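Local atomic coordinates of monomethylamine methyltransferase mtmB1 (Methanosarcina barkeri, PDB entry 1TV4), a protein that transfers the methyl group of monomethylamine to the corrinoid cofactor of its partner protein MtmC, a step in methanogenesis from methylamine. Residues K123-G128 with E152-V157; N332-C337 with L347-Q352; L233-I238 with D258-I263. All blocks are in the same frame, centred on the assembly; numbering follows the deposited sequence.

Contact 1: residues K123-G128 with E152-V157; sequences KPIVQG and EVDTIV. With BG3 (3-methyl-5-sulfo-pyrrolidine-2-carboxylic acid), chain L; SO4 (sulfate ion), chain K.
The carbonyl oxygen Val-126 O is gripped by two successive backbone amides: Asp-154 N lies 2.7 Å from it, in the carbonyl plane, while Thr-155 N gives a longer bond of 3.2 Å. The side chain of Asp-154 turns back to Val-126, its OD2 accepting an almost straight bond (178°) from Val-126 N at 2.9 Å through the anti lone pair. Both polar backbone atoms of Val-126 are thereby held by Asp-154. At the start of the pair, the fully extended Lys-123 reaches across to Glu-152, NZ meeting OE1 at 2.7 Å in a salt bridge 34° out of the carboxylate plane. Further along, Gln-127 points its amide N-H at Thr-155, NE2 donating to OG1 at 3.0 Å, while OE1 is held by Ser-365 OG, a ligand-binding hydroxyl. Shortened to an alanine, this side chain could no longer join the two hydroxyls: Thr-155 OG1 would probably lose its amide donor and Ser-365 be freer to turn. Gly-128 N bonds to Thr-155 O, and Val-157 N to Gly-128 O, toward the ligand pocket, which Val-157 lines. The pairing is that of adjacent parallel strands 125-128 and 155-161 of a TIM barrel, closed on the other edge of 125-128 by strand 363-366.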
loop_
_atom_site.group_PDB
_atom_site.type_symbol
_atom_site.label_atom_id
_atom_site.label_comp_id
_atom_site.label_asym_id
_atom_site.label_seq_id
_atom_site.Cartn_x
_atom_site.Cartn_y
_atom_site.Cartn_z
ATOM N N LYS A 123 -20.526 -24.016 12.259
ATOM C CA LYS A 123 -19.575 -24.049 13.363
ATOM C C LYS A 123 -19.095 -22.632 13.669
ATOM O O LYS A 123 -18.890 -21.827 12.760
ATOM C CB LYS A 123 -18.383 -24.927 12.983
ATOM C CG LYS A 123 -17.306 -25.059 14.041
ATOM C CD LYS A 123 -16.097 -25.781 13.449
ATOM C CE LYS A 123 -15.028 -26.063 14.493
ATOM N NZ LYS A 123 -13.845 -26.735 13.877
ATOM N N PRO A 124 -18.928 -22.300 14.957
ATOM C CA PRO A 124 -18.461 -20.952 15.288
ATOM C C PRO A 124 -16.982 -20.770 14.954
ATOM O O PRO A 124 -16.265 -21.741 14.703
ATOM C CB PRO A 124 -18.736 -20.853 16.789
ATOM C CG PRO A 124 -18.566 -22.267 17.250
ATOM C CD PRO A 124 -19.298 -23.042 16.174
ATOM N N ILE A 125 -16.537 -19.520 14.935
ATOM C CA ILE A 125 -15.143 -19.209 14.660
ATOM C C ILE A 125 -14.355 -19.576 15.911
ATOM O O ILE A 125 -14.763 -19.246 17.028
ATOM C CB ILE A 125 -14.958 -17.700 14.365
ATOM C CG1 ILE A 125 -15.669 -17.331 13.060
ATOM C CG2 ILE A 125 -13.478 -17.353 14.292
ATOM C CD1 ILE A 125 -15.145 -18.067 11.837
ATOM N N VAL A 126 -13.234 -20.263 15.720
ATOM C CA VAL A 126 -12.385 -20.682 16.828
ATOM C C VAL A 126 -11.212 -19.720 16.995
ATOM O O VAL A 126 -10.304 -19.674 16.159
ATOM C CB VAL A 126 -11.830 -22.110 16.597
ATOM C CG1 VAL A 126 -10.915 -22.514 17.749
ATOM C CG2 VAL A 126 -12.982 -23.096 16.460
ATOM N N GLN A 127 -11.248 -18.939 18.070
ATOM C CA GLN A 127 -10.190 -17.982 18.366
ATOM C C GLN A 127 -9.346 -18.596 19.475
ATOM O O GLN A 127 -9.705 -18.530 20.649
ATOM C CB GLN A 127 -10.799 -16.652 18.821
ATOM C CG GLN A 127 -9.785 -15.557 19.122
ATOM C CD GLN A 127 -10.414 -14.178 19.101
ATOM O OE1 GLN A 127 -10.889 -13.670 20.123
ATOM N NE2 GLN A 127 -10.439 -13.571 17.926
ATOM N N GLY A 128 -8.229 -19.204 19.090
ATOM C CA GLY A 128 -7.377 -19.855 20.066
ATOM C C GLY A 128 -6.110 -19.109 20.411
ATOM O O GLY A 128 -5.505 -18.448 19.568
ATOM N N GLU A 152 -7.843 -26.380 13.546
ATOM C CA GLU A 152 -9.082 -26.047 14.251
ATOM C C GLU A 152 -9.178 -24.549 14.559
ATOM O O GLU A 152 -10.273 -23.995 14.640
ATOM C CB GLU A 152 -9.164 -26.808 15.579
ATOM C CG GLU A 152 -9.534 -28.285 15.482
ATOM C CD GLU A 152 -10.975 -28.509 15.071
ATOM O OE1 GLU A 152 -11.841 -27.671 15.418
ATOM O OE2 GLU A 152 -11.247 -29.538 14.419
ATOM N N VAL A 153 -8.028 -23.907 14.738
ATOM C CA VAL A 153 -7.981 -22.487 15.082
ATOM C C VAL A 153 -8.074 -21.567 13.867
ATOM O O VAL A 153 -7.370 -21.766 12.879
ATOM C CB VAL A 153 -6.691 -22.174 15.875
ATOM C CG1 VAL A 153 -6.639 -20.697 16.243
ATOM C CG2 VAL A 153 -6.643 -23.033 17.140
ATOM N N ASP A 154 -8.949 -20.563 13.965
ATOM C CA ASP A 154 -9.193 -19.586 12.896
ATOM C C ASP A 154 -8.467 -18.258 13.107
ATOM O O ASP A 154 -7.924 -17.676 12.163
ATOM C CB ASP A 154 -10.694 -19.301 12.777
ATOM C CG ASP A 154 -11.487 -20.510 12.328
ATOM O OD1 ASP A 154 -11.150 -21.082 11.270
ATOM O OD2 ASP A 154 -12.457 -20.883 13.023
ATOM N N THR A 155 -8.486 -17.771 14.345
ATOM C CA THR A 155 -7.827 -16.521 14.701
ATOM C C THR A 155 -7.091 -16.752 16.010
ATOM O O THR A 155 -7.296 -17.774 16.666
ATOM C CB THR A 155 -8.834 -15.377 14.910
ATOM O OG1 THR A 155 -9.714 -15.709 15.992
ATOM C CG2 THR A 155 -9.650 -15.142 13.640
ATOM N N ILE A 156 -6.250 -15.798 16.394
ATOM C CA ILE A 156 -5.471 -15.919 17.622
ATOM C C ILE A 156 -5.893 -14.908 18.683
ATOM O O ILE A 156 -6.158 -13.753 18.365
ATOM C CB ILE A 156 -3.960 -15.670 17.348
ATOM C CG1 ILE A 156 -3.431 -16.648 16.291
ATOM C CG2 ILE A 156 -3.168 -15.774 18.650
ATOM C CD1 ILE A 156 -3.437 -18.110 16.719
ATOM N N VAL A 157 -5.986 -15.347 19.937
ATOM C CA VAL A 157 -6.272 -14.418 21.028
ATOM C C VAL A 157 -4.934 -14.341 21.766
ATOM O O VAL A 157 -4.428 -15.341 22.285
ATOM C CB VAL A 157 -7.411 -14.900 21.972
ATOM C CG1 VAL A 157 -7.183 -16.333 22.418
ATOM C CG2 VAL A 157 -7.489 -13.969 23.175
HETATM C C1 BG3 L . -10.110 -12.260 25.225
HETATM C C2 BG3 L . -9.601 -11.902 26.662
HETATM C C3 BG3 L . -8.246 -11.274 26.802
HETATM C C4 BG3 L . -8.216 -11.090 28.292
HETATM C C5 BG3 L . -9.629 -10.427 28.370
HETATM C C6 BG3 L . -7.142 -12.177 26.409
HETATM O O1 BG3 L . -10.434 -13.404 24.900
HETATM N N1 BG3 L . -10.555 -10.986 27.304
HETATM S S1 BG3 L . -10.343 -10.648 30.003
HETATM O O2 BG3 L . -9.406 -10.081 30.992
HETATM O O3 BG3 L . -11.660 -9.993 30.021
HETATM O O4 BG3 L . -10.473 -12.093 30.258
HETATM S S SO4 K . -19.392 -24.544 8.623
HETATM O O1 SO4 K . -19.637 -24.146 7.224
HETATM O O2 SO4 K . -19.686 -23.408 9.513
HETATM O O3 SO4 K . -20.259 -25.684 8.971
HETATM O O4 SO4 K . -17.980 -24.935 8.781
HETATM O O HOH W 1 -12.437 -24.506 13.093
HETATM O O HOH W 2 -14.488 -22.495 12.732
#

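Contact 2: residues N332-C337 with L347-Q352; sequences NQYYPC and LEASAQ. With BG3 (3-methyl-5-sulfo-pyrrolidine-2-carboxylic acid), chain L.
Glu-348 opens the contact from helix 343-358, which follows strand 330-333 in a beta-alpha-beta unit of the TIM barrel and here packs against the end of that strand and the loop beyond it. That loop carries Tyr-335, whose OH donates to O4 of the bound sulfo-pyrrolidine. The carboxylate of Glu-348 faces the loop backbone: Cys-337 N donates to Glu-348 OE2 at 2.8 Å, nearly straight at 174°, from the syn side and 29° out of the carboxylate plane. OE1 takes the amide of Ala-338, and OE2 also the side chain of Asn-307, so this buried acid ties down successive loop amides. Glu-348 CB lies 3.8 Å from Pro-336 CB.

Ala-349, next along the helix, offers its carbonyl to the edge of the Tyr-334 ring, with O 3.4 Å from CE2 and in the ring plane; its methyl brushes Tyr-334 and Pro-336.

A turn later Gln-352 carries the largest share. With CG anti to the backbone N (chi1 -165°) and the chain extended, it runs over one face of Tyr-334, CG sitting 4.0 Å from the ring centroid in a CH-pi contact and the amide stacked almost parallel to the ring. OE1 is held by Thr-306 OG1. Asp-356 takes NE2 on one carboxylate oxygen and Asn-332 ND2 on the other. The second N-H of Gln-352 NE2 descends on Gln-333 O from above its carbonyl plane, at 2.8 Å.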
loop_
_atom_site.group_PDB
_atom_site.type_symbol
_atom_site.label_atom_id
_atom_site.label_comp_id
_atom_site.label_asym_id
_atom_site.label_seq_id
_atom_site.Cartn_x
_atom_site.Cartn_y
_atom_site.Cartn_z
ATOM N N ASN A 332 -17.554 -15.884 23.633
ATOM C CA ASN A 332 -17.412 -16.124 25.064
ATOM C C ASN A 332 -15.956 -16.529 25.291
ATOM O O ASN A 332 -15.344 -17.166 24.428
ATOM C CB ASN A 332 -18.372 -17.231 25.518
ATOM C CG ASN A 332 -18.595 -17.233 27.024
ATOM O OD1 ASN A 332 -18.116 -16.348 27.734
ATOM N ND2 ASN A 332 -19.332 -18.226 27.514
ATOM N N GLN A 333 -15.403 -16.150 26.441
ATOM C CA GLN A 333 -14.013 -16.460 26.768
ATOM C C GLN A 333 -13.917 -17.622 27.755
ATOM O O GLN A 333 -14.767 -17.776 28.630
ATOM C CB GLN A 333 -13.308 -15.214 27.316
ATOM C CG GLN A 333 -13.855 -14.679 28.624
ATOM C CD GLN A 333 -13.304 -13.304 28.960
ATOM O OE1 GLN A 333 -13.490 -12.799 30.068
ATOM N NE2 GLN A 333 -12.626 -12.688 28.001
ATOM N N TYR A 334 -12.865 -18.423 27.610
ATOM C CA TYR A 334 -12.658 -19.622 28.427
ATOM C C TYR A 334 -11.656 -19.582 29.578
ATOM O O TYR A 334 -10.461 -19.369 29.367
ATOM C CB TYR A 334 -12.281 -20.782 27.493
ATOM C CG TYR A 334 -13.368 -21.153 26.509
ATOM C CD1 TYR A 334 -13.942 -20.193 25.672
ATOM C CD2 TYR A 334 -13.864 -22.456 26.455
ATOM C CE1 TYR A 334 -14.996 -20.523 24.815
ATOM C CE2 TYR A 334 -14.912 -22.796 25.603
ATOM C CZ TYR A 334 -15.478 -21.828 24.790
ATOM O OH TYR A 334 -16.550 -22.157 23.991
ATOM N N TYR A 335 -12.155 -19.830 30.790
ATOM C CA TYR A 335 -11.321 -19.854 31.987
ATOM C C TYR A 335 -11.540 -21.109 32.832
ATOM O O TYR A 335 -12.311 -21.091 33.792
ATOM C CB TYR A 335 -11.594 -18.638 32.870
ATOM C CG TYR A 335 -10.880 -17.380 32.453
ATOM C CD1 TYR A 335 -11.398 -16.554 31.456
ATOM C CD2 TYR A 335 -9.697 -16.997 33.083
ATOM C CE1 TYR A 335 -10.756 -15.371 31.105
ATOM C CE2 TYR A 335 -9.050 -15.821 32.741
ATOM C CZ TYR A 335 -9.585 -15.010 31.754
ATOM O OH TYR A 335 -8.959 -13.826 31.450
ATOM N N PRO A 336 -10.877 -22.217 32.477
ATOM C CA PRO A 336 -11.026 -23.460 33.244
ATOM C C PRO A 336 -10.213 -23.365 34.536
ATOM O O PRO A 336 -9.270 -22.577 34.621
ATOM C CB PRO A 336 -10.442 -24.524 32.312
ATOM C CG PRO A 336 -10.523 -23.897 30.943
ATOM C CD PRO A 336 -10.158 -22.466 31.218
ATOM N N CYS A 337 -10.572 -24.168 35.533
ATOM C CA CYS A 337 -9.834 -24.180 36.795
ATOM C C CYS A 337 -8.545 -24.971 36.627
ATOM O O CYS A 337 -7.479 -24.546 37.073
ATOM C CB CYS A 337 -10.657 -24.840 37.903
ATOM S SG CYS A 337 -12.105 -23.924 38.419
ATOM N N LEU A 347 -12.142 -31.253 29.764
ATOM C CA LEU A 347 -13.572 -31.453 29.967
ATOM C C LEU A 347 -14.251 -30.136 30.316
ATOM O O LEU A 347 -15.393 -29.896 29.917
ATOM C CB LEU A 347 -13.828 -32.492 31.073
ATOM C CG LEU A 347 -13.399 -33.930 30.760
ATOM C CD1 LEU A 347 -13.732 -34.831 31.946
ATOM C CD2 LEU A 347 -14.107 -34.428 29.508
ATOM N N GLU A 348 -13.546 -29.284 31.060
ATOM C CA GLU A 348 -14.083 -27.982 31.451
ATOM C C GLU A 348 -14.315 -27.112 30.214
ATOM O O GLU A 348 -15.388 -26.530 30.040
ATOM C CB GLU A 348 -13.118 -27.256 32.397
ATOM C CG GLU A 348 -13.138 -27.745 33.845
ATOM C CD GLU A 348 -12.227 -26.923 34.741
ATOM O OE1 GLU A 348 -11.014 -27.220 34.803
ATOM O OE2 GLU A 348 -12.724 -25.966 35.373
ATOM N N ALA A 349 -13.299 -27.024 29.363
ATOM C CA ALA A 349 -13.396 -26.226 28.148
ATOM C C ALA A 349 -14.437 -26.826 27.215
ATOM O O ALA A 349 -15.143 -26.103 26.513
ATOM C CB ALA A 349 -12.042 -26.165 27.454
ATOM N N SER A 350 -14.529 -28.154 27.210
ATOM C CA SER A 350 -15.491 -28.849 26.362
ATOM C C SER A 350 -16.919 -28.484 26.750
ATOM O O SER A 350 -17.769 -28.259 25.889
ATOM C CB SER A 350 -15.298 -30.364 26.469
ATOM O OG SER A 350 -14.080 -30.764 25.861
ATOM N N ALA A 351 -17.180 -28.426 28.053
ATOM C CA ALA A 351 -18.512 -28.080 28.537
ATOM C C ALA A 351 -18.900 -26.689 28.047
ATOM O O ALA A 351 -20.036 -26.464 27.634
ATOM C CB ALA A 351 -18.548 -28.128 30.065
ATOM N N GLN A 352 -17.957 -25.752 28.088
ATOM C CA GLN A 352 -18.256 -24.398 27.637
ATOM C C GLN A 352 -18.408 -24.337 26.118
ATOM O O GLN A 352 -19.240 -23.591 25.606
ATOM C CB GLN A 352 -17.171 -23.415 28.082
ATOM C CG GLN A 352 -17.624 -21.968 27.943
ATOM C CD GLN A 352 -16.612 -20.966 28.456
ATOM O OE1 GLN A 352 -15.878 -21.235 29.411
ATOM N NE2 GLN A 352 -16.582 -19.791 27.838
HETATM C C1 BG3 L . -10.110 -12.260 25.225
HETATM C C2 BG3 L . -9.601 -11.902 26.662
HETATM C C3 BG3 L . -8.246 -11.274 26.802
HETATM C C4 BG3 L . -8.216 -11.090 28.292
HETATM C C5 BG3 L . -9.629 -10.427 28.370
HETATM C C6 BG3 L . -7.142 -12.177 26.409
HETATM O O1 BG3 L . -10.434 -13.404 24.900
HETATM N N1 BG3 L . -10.555 -10.986 27.304
HETATM S S1 BG3 L . -10.343 -10.648 30.003
HETATM O O2 BG3 L . -9.406 -10.081 30.992
HETATM O O3 BG3 L . -11.660 -9.993 30.021
HETATM O O4 BG3 L . -10.473 -12.093 30.258
#

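Contact 3: residues L233-I238 with D258-I263; sequences LNELKI and DEQMPI. With BG3 (3-methyl-5-sulfo-pyrrolidine-2-carboxylic acid), chain L.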
loop_
_atom_site.group_PDB
_atom_site.type_symbol
_atom_site.label_atom_id
_atom_site.label_comp_id
_atom_site.label_asym_id
_atom_site.label_seq_id
_atom_site.Cartn_x
_atom_site.Cartn_y
_atom_site.Cartn_z
ATOM N N LEU A 233 -16.552 -2.612 32.939
ATOM C CA LEU A 233 -16.281 -2.994 34.319
ATOM C C LEU A 233 -17.486 -3.718 34.927
ATOM O O LEU A 233 -18.472 -3.977 34.234
ATOM C CB LEU A 233 -15.922 -1.747 35.132
ATOM C CG LEU A 233 -14.725 -0.970 34.567
ATOM C CD1 LEU A 233 -14.462 0.270 35.410
ATOM C CD2 LEU A 233 -13.494 -1.870 34.542
ATOM N N ASN A 234 -17.407 -4.044 36.216
ATOM C CA ASN A 234 -18.488 -4.764 36.896
ATOM C C ASN A 234 -19.186 -3.919 37.961
ATOM O O ASN A 234 -18.521 -3.439 38.876
ATOM C CB ASN A 234 -17.932 -6.017 37.576
ATOM C CG ASN A 234 -17.312 -6.992 36.596
ATOM O OD1 ASN A 234 -16.247 -6.737 36.029
ATOM N ND2 ASN A 234 -17.982 -8.116 36.388
ATOM N N GLU A 235 -20.500 -3.704 37.852
ATOM C CA GLU A 235 -21.351 -4.192 36.761
ATOM C C GLU A 235 -22.013 -2.927 36.202
ATOM O O GLU A 235 -22.333 -2.012 36.973
ATOM C CB GLU A 235 -22.434 -5.139 37.294
ATOM C CG GLU A 235 -21.926 -6.360 38.057
ATOM C CD GLU A 235 -21.199 -7.358 37.170
ATOM O OE1 GLU A 235 -21.222 -7.185 35.932
ATOM O OE2 GLU A 235 -20.609 -8.318 37.712
ATOM N N LEU A 236 -22.238 -2.883 34.886
ATOM C CA LEU A 236 -22.813 -1.707 34.221
ATOM C C LEU A 236 -21.988 -0.517 34.692
ATOM O O LEU A 236 -22.504 0.449 35.259
ATOM C CB LEU A 236 -24.294 -1.515 34.579
ATOM C CG LEU A 236 -25.300 -2.303 33.724
ATOM C CD1 LEU A 236 -25.196 -3.784 34.035
ATOM C CD2 LEU A 236 -26.717 -1.812 33.990
ATOM N N LYS A 237 -20.690 -0.605 34.422
ATOM C CA LYS A 237 -19.729 0.394 34.861
ATOM C C LYS A 237 -18.607 0.542 33.834
ATOM O O LYS A 237 -18.334 -0.374 33.062
ATOM C CB LYS A 237 -19.159 -0.076 36.201
ATOM C CG LYS A 237 -18.212 0.867 36.901
ATOM C CD LYS A 237 -17.652 0.190 38.159
ATOM C CE LYS A 237 -18.759 -0.180 39.146
ATOM N NZ LYS A 237 -18.233 -0.972 40.301
ATOM N N ILE A 238 -17.946 1.693 33.842
ATOM C CA ILE A 238 -16.858 1.939 32.901
ATOM C C ILE A 238 -15.975 3.073 33.419
ATOM O O ILE A 238 -16.413 3.891 34.232
ATOM C CB ILE A 238 -17.421 2.330 31.502
ATOM C CG1 ILE A 238 -16.334 2.203 30.431
ATOM C CG2 ILE A 238 -17.937 3.754 31.524
ATOM C CD1 ILE A 238 -15.917 0.774 30.153
ATOM N N ASP A 258 -15.977 -5.339 22.297
ATOM C CA ASP A 258 -16.282 -4.880 23.652
ATOM C C ASP A 258 -16.422 -6.143 24.494
ATOM O O ASP A 258 -17.051 -7.107 24.071
ATOM C CB ASP A 258 -17.597 -4.098 23.648
ATOM C CG ASP A 258 -18.142 -3.856 25.047
ATOM O OD1 ASP A 258 -17.974 -2.735 25.570
ATOM O OD2 ASP A 258 -18.732 -4.792 25.622
ATOM N N GLU A 259 -15.823 -6.140 25.685
ATOM C CA GLU A 259 -15.872 -7.300 26.580
ATOM C C GLU A 259 -16.426 -6.939 27.956
ATOM O O GLU A 259 -16.255 -5.819 28.428
ATOM C CB GLU A 259 -14.461 -7.890 26.738
ATOM C CG GLU A 259 -14.314 -9.081 27.709
ATOM C CD GLU A 259 -14.200 -8.664 29.177
ATOM O OE1 GLU A 259 -13.564 -7.624 29.453
ATOM O OE2 GLU A 259 -14.725 -9.384 30.056
ATOM N N GLN A 260 -17.107 -7.893 28.582
ATOM C CA GLN A 260 -17.644 -7.701 29.926
ATOM C C GLN A 260 -17.789 -9.103 30.496
ATOM O O GLN A 260 -18.287 -10.008 29.826
ATOM C CB GLN A 260 -18.999 -6.978 29.904
ATOM C CG GLN A 260 -19.323 -6.228 31.216
ATOM C CD GLN A 260 -19.966 -7.105 32.283
ATOM O OE1 GLN A 260 -19.722 -6.930 33.483
ATOM N NE2 GLN A 260 -20.807 -8.038 31.854
ATOM N N MET A 261 -17.334 -9.293 31.727
ATOM C CA MET A 261 -17.418 -10.596 32.368
ATOM C C MET A 261 -18.220 -10.484 33.662
ATOM O O MET A 261 -17.662 -10.255 34.737
ATOM C CB MET A 261 -16.006 -11.134 32.633
ATOM C CG MET A 261 -15.051 -10.142 33.282
ATOM S SD MET A 261 -13.331 -10.729 33.289
ATOM C CE MET A 261 -13.396 -11.996 34.544
ATOM N N PRO A 262 -19.552 -10.633 33.563
ATOM C CA PRO A 262 -20.438 -10.543 34.727
ATOM C C PRO A 262 -20.082 -11.617 35.745
ATOM O O PRO A 262 -19.796 -12.757 35.387
ATOM C CB PRO A 262 -21.829 -10.710 34.117
ATOM C CG PRO A 262 -21.577 -11.594 32.930
ATOM C CD PRO A 262 -20.302 -11.015 32.352
ATOM N N ILE A 263 -20.094 -11.241 37.020
ATOM C CA ILE A 263 -19.730 -12.162 38.083
ATOM C C ILE A 263 -20.919 -12.806 38.784
ATOM O O ILE A 263 -21.741 -12.118 39.392
ATOM C CB ILE A 263 -18.873 -11.440 39.140
ATOM C CG1 ILE A 263 -17.648 -10.817 38.466
ATOM C CG2 ILE A 263 -18.439 -12.426 40.224
ATOM C CD1 ILE A 263 -16.846 -9.896 39.359
HETATM C C1 BG3 L . -10.110 -12.260 25.225
HETATM C C2 BG3 L . -9.601 -11.902 26.662
HETATM C C3 BG3 L . -8.246 -11.274 26.802
HETATM C C4 BG3 L . -8.216 -11.090 28.292
HETATM C C5 BG3 L . -9.629 -10.427 28.370
HETATM C C6 BG3 L . -7.142 -12.177 26.409
HETATM O O1 BG3 L . -10.434 -13.404 24.900
HETATM N N1 BG3 L . -10.555 -10.986 27.304
HETATM S S1 BG3 L . -10.343 -10.648 30.003
HETATM O O2 BG3 L . -9.406 -10.081 30.992
HETATM O O3 BG3 L . -11.660 -9.993 30.021
HETATM O O4 BG3 L . -10.473 -12.093 30.258
HETATM O O HOH W 3 -16.334 -6.907 33.176
HETATM O O HOH W 4 -22.880 -9.681 39.366
#
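Asn-234 sends its side chain from segment 233-238 toward the segment 258-263. CB points that way, and with CG set anti to the carbonyl carbon (chi1 -61°) the amide is carried over the backbone of Met-261, where CG lies 3.8 Å from Met-261 O. At the tip the two amide atoms part. A water that accepts from Met-261 N lies 2.9 Å from Asn-234 OD1 and may donate to it. Asn-234 ND2 makes two bonds in the amide plane: one of 2.7 Å to Met-261 O, reached from above its carbonyl plane, and one of 2.9 Å to Glu-235 OE2. The ND2 atom also touches the flank of Ile-263, 3.4 Å from CG1. The contact lies where the chain leaves the C-terminal ends of the parallel strands 227-231 and 255-259, the side of a TIM barrel that carries the active site, and Glu-259 and Met-261 line the pocket of the bound sulfo-pyrrolidine. Glu-235, which follows a cis peptide bond, adds the second direct bond. Its chain bends at chi2, bringing OE2 to Ile-263 N at 3.0 Å, an almost straight bond (171°) on the syn side. Asn-234 ND2 and Ile-263 N meet OE2 from opposite faces of the carboxylate plane, and a further water links this same oxygen to Ile-263 O.

How the contacts relate
All three contacts reach the parallel barrel sheet and border the same bound ligand, but they join different elements. Contact 1 pairs two strands and relies mostly on backbone bonds; contact 2 sets a helix against the end of its preceding strand, through side chains and a stacked amide; contact 3 binds loop to loop with an amide, a carboxylate and waters. The first two are buried, the third only partly. Contacts 1 and 3 lie on opposite sides of the chain's centre, their centres about 23 Å apart, whereas contacts 2 and 3 come together beside the ligand, their centres about 19 Å apart. Strand 363-366 pairs with both 125-128 and 330-333, and so stands between contacts 1 and 2.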